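Local coordinates for uncharacterized protein (Leptospira interrogans serogroup Icterohaemorrhagiae serovar copenhageni, PDB 6ULO) that is of unknown function but is a predicted membrane protein whose domain probably has a Rossmann-like fold, at residues K147-S150 with P151-K155. Numbering follows the deposited sequence.
Sequences KQAS and PFIRK
Lys147 meets Pro151 through its backbone: the carbonyl O lies 3.4 Å from Pro151 CD, which sits where an ordinary residue would carry its amide hydrogen. The proline therefore accounts for the missing i to i+4 bond at this point, a proline kink within the long helix 139-166, where the N atoms of Pro151 and Phe152 both lack a bond to the preceding turn. Gln148 O likewise receives no amide from the next turn. It faces the edge of the Phe152 ring, in the ring plane, with CD2 at 3.6 Å; a chi1 of -62° sets CG beside the backbone N and turns the ring back to this oxygen. Ala149 O marks where regular bonding resumes, since it takes Ile153 N at 3.0 Å with an N-H...O angle of 165°, besides a weak bond from Phe152 N. One turn on, Ile153 CD1 touches Ala149 CB at 3.8 Å, and Trp120 of helix 113-120 packs on Ile153. Ser150 O accepts Arg154 N at 2.8 Å. Ser150 OG, rotated between N and C (chi1 60°), bonds back to Tyr146 O and lies over one face of the Arg154 guanidinium, displaced from the centre of the group, 3.6 Å from NH2. Arg154 itself is engaged by Trp120 O, the Tyr146 hydroxyl and a salt bridge to Glu125. The bend thus costs two backbone bonds, while the serine and arginine tie this turn to its predecessor and to neighbouring helices.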
ATOM      1  N   LYS A 147       3.614  10.824 -17.721  1.00 13.65           N
ATOM      2  CA  LYS A 147       4.162  10.271 -18.956  1.00 13.94           C
ATOM      3  C   LYS A 147       5.107   9.107 -18.700  1.00 14.70           C
ATOM      4  O   LYS A 147       5.128   8.156 -19.481  1.00 16.23           O
ATOM      5  CB  LYS A 147       4.825  11.370 -19.768  1.00 16.22           C
ATOM      6  CG  LYS A 147       3.800  12.358 -20.247  1.00 17.04           C
ATOM      7  CD  LYS A 147       4.466  13.591 -20.832  1.00 19.82           C
ATOM      8  CE  LYS A 147       3.450  14.686 -21.102  1.00 21.51           C
ATOM      9  NZ  LYS A 147       4.084  15.914 -21.642  1.00 22.43           N
ATOM     10  N   GLN A 148       5.852   9.127 -17.598  1.00 14.39           N
ATOM     11  CA  GLN A 148       6.719   7.998 -17.271  1.00 14.97           C
ATOM     12  C   GLN A 148       5.902   6.803 -16.809  1.00 14.52           C
ATOM     13  O   GLN A 148       6.218   5.655 -17.147  1.00 15.70           O
ATOM     14  CB  GLN A 148       7.627   8.403 -16.121  1.00 15.90           C
ATOM     15  CG  GLN A 148       8.705   9.367 -16.454  1.00 17.32           C
ATOM     16  CD  GLN A 148       9.429   9.796 -15.208  1.00 19.17           C
ATOM     17  OE1 GLN A 148       8.859  10.478 -14.357  1.00 19.99           O
ATOM     18  NE2 GLN A 148      10.658   9.342 -15.054  1.00 20.88           N
ATOM     19  N   ALA A 149       4.900   7.038 -15.965  1.00 13.63           N
ATOM     20  CA  ALA A 149       4.201   5.958 -15.275  1.00 13.92           C
ATOM     21  C   ALA A 149       3.088   5.359 -16.123  1.00 13.30           C
ATOM     22  O   ALA A 149       2.839   4.153 -16.053  1.00 13.11           O
ATOM     23  CB  ALA A 149       3.597   6.475 -13.969  1.00 14.31           C
ATOM     24  N   SER A 150       2.411   6.174 -16.919  1.00 14.03           N
ATOM     25  CA  SER A 150       1.209   5.693 -17.611  1.00 13.87           C
ATOM     26  C   SER A 150       1.395   4.434 -18.466  1.00 14.72           C
ATOM     27  O   SER A 150       0.504   3.569 -18.436  1.00 14.22           O
ATOM     28  CB  SER A 150       0.486   6.837 -18.353  1.00 15.21           C
ATOM     29  OG  SER A 150       1.315   7.427 -19.326  1.00 16.38           O
ATOM     30  N   PRO A 151       2.488   4.235 -19.201  1.00 15.06           N
ATOM     31  CA  PRO A 151       2.563   2.974 -19.957  1.00 14.98           C
ATOM     32  C   PRO A 151       2.519   1.753 -19.048  1.00 13.88           C
ATOM     33  O   PRO A 151       1.907   0.734 -19.392  1.00 15.26           O
ATOM     34  CB  PRO A 151       3.868   3.105 -20.752  1.00 16.80           C
ATOM     35  CG  PRO A 151       4.126   4.607 -20.798  1.00 17.53           C
ATOM     36  CD  PRO A 151       3.651   5.108 -19.474  1.00 16.37           C
ATOM     37  N   PHE A 152       3.148   1.828 -17.873  1.00 13.38           N
ATOM     38  CA  PHE A 152       3.122   0.714 -16.936  1.00 13.34           C
ATOM     39  C   PHE A 152       1.776   0.591 -16.248  1.00 12.83           C
ATOM     40  O   PHE A 152       1.268  -0.521 -16.078  1.00 12.49           O
ATOM     41  CB  PHE A 152       4.236   0.909 -15.912  1.00 13.39           C
ATOM     42  CG  PHE A 152       5.596   0.914 -16.534  1.00 14.26           C
ATOM     43  CD1 PHE A 152       6.264  -0.290 -16.778  1.00 15.24           C
ATOM     44  CD2 PHE A 152       6.184   2.108 -16.937  1.00 15.68           C
ATOM     45  CE1 PHE A 152       7.514  -0.283 -17.372  1.00 17.45           C
ATOM     46  CE2 PHE A 152       7.423   2.121 -17.536  1.00 16.79           C
ATOM     47  CZ  PHE A 152       8.084   0.911 -17.770  1.00 17.69           C
ATOM     48  N   ILE A 153       1.180   1.721 -15.860  1.00 12.29           N
ATOM     49  CA  ILE A 153      -0.109   1.706 -15.182  1.00 12.04           C
ATOM     50  C   ILE A 153      -1.193   1.153 -16.109  1.00 12.17           C
ATOM     51  O   ILE A 153      -2.072   0.401 -15.677  1.00 12.25           O
ATOM     52  CB  ILE A 153      -0.428   3.119 -14.660  1.00 12.65           C
ATOM     53  CG1 ILE A 153       0.433   3.388 -13.400  1.00 14.18           C
ATOM     54  CG2 ILE A 153      -1.902   3.288 -14.333  1.00 13.05           C
ATOM     55  CD1 ILE A 153       0.391   4.805 -12.892  1.00 15.47           C
ATOM     56  N   ARG A 154      -1.143   1.514 -17.404  1.00 11.99           N
ATOM     57  CA  ARG A 154      -2.127   0.994 -18.351  1.00 12.30           C
ATOM     58  C   ARG A 154      -2.030  -0.514 -18.471  1.00 12.83           C
ATOM     59  O   ARG A 154      -3.051  -1.223 -18.460  1.00 13.35           O
ATOM     60  CB  ARG A 154      -1.901   1.642 -19.713  1.00 13.48           C
ATOM     61  CG  ARG A 154      -2.318   3.114 -19.688  1.00 14.56           C
ATOM     62  CD  ARG A 154      -1.707   3.860 -20.872  1.00 14.57           C
ATOM     63  NE  ARG A 154      -1.924   5.302 -20.704  1.00 14.19           N
ATOM     64  CZ  ARG A 154      -1.488   6.222 -21.552  1.00 14.27           C
ATOM     65  NH1 ARG A 154      -0.802   5.855 -22.621  1.00 17.07           N
ATOM     66  NH2 ARG A 154      -1.728   7.514 -21.322  1.00 14.38           N
ATOM     67  N   LYS A 155      -0.807  -1.029 -18.590  1.00 12.91           N
ATOM     68  CA  LYS A 155      -0.627  -2.470 -18.697  1.00 12.96           C
ATOM     69  C   LYS A 155      -1.145  -3.160 -17.442  1.00 12.05           C
ATOM     70  O   LYS A 155      -1.820  -4.197 -17.529  1.00 12.65           O
ATOM     71  CB  LYS A 155       0.848  -2.769 -18.962  1.00 16.18           C
ATOM     72  CG  LYS A 155       1.236  -4.216 -18.957  1.00 20.11           C
ATOM     73  CD  LYS A 155       2.698  -4.330 -19.353  1.00 23.18           C
ATOM     74  CE  LYS A 155       3.194  -5.754 -19.318  1.00 26.86           C
ATOM     75  NZ  LYS A 155       4.661  -5.845 -19.598  1.00 29.88           N
TER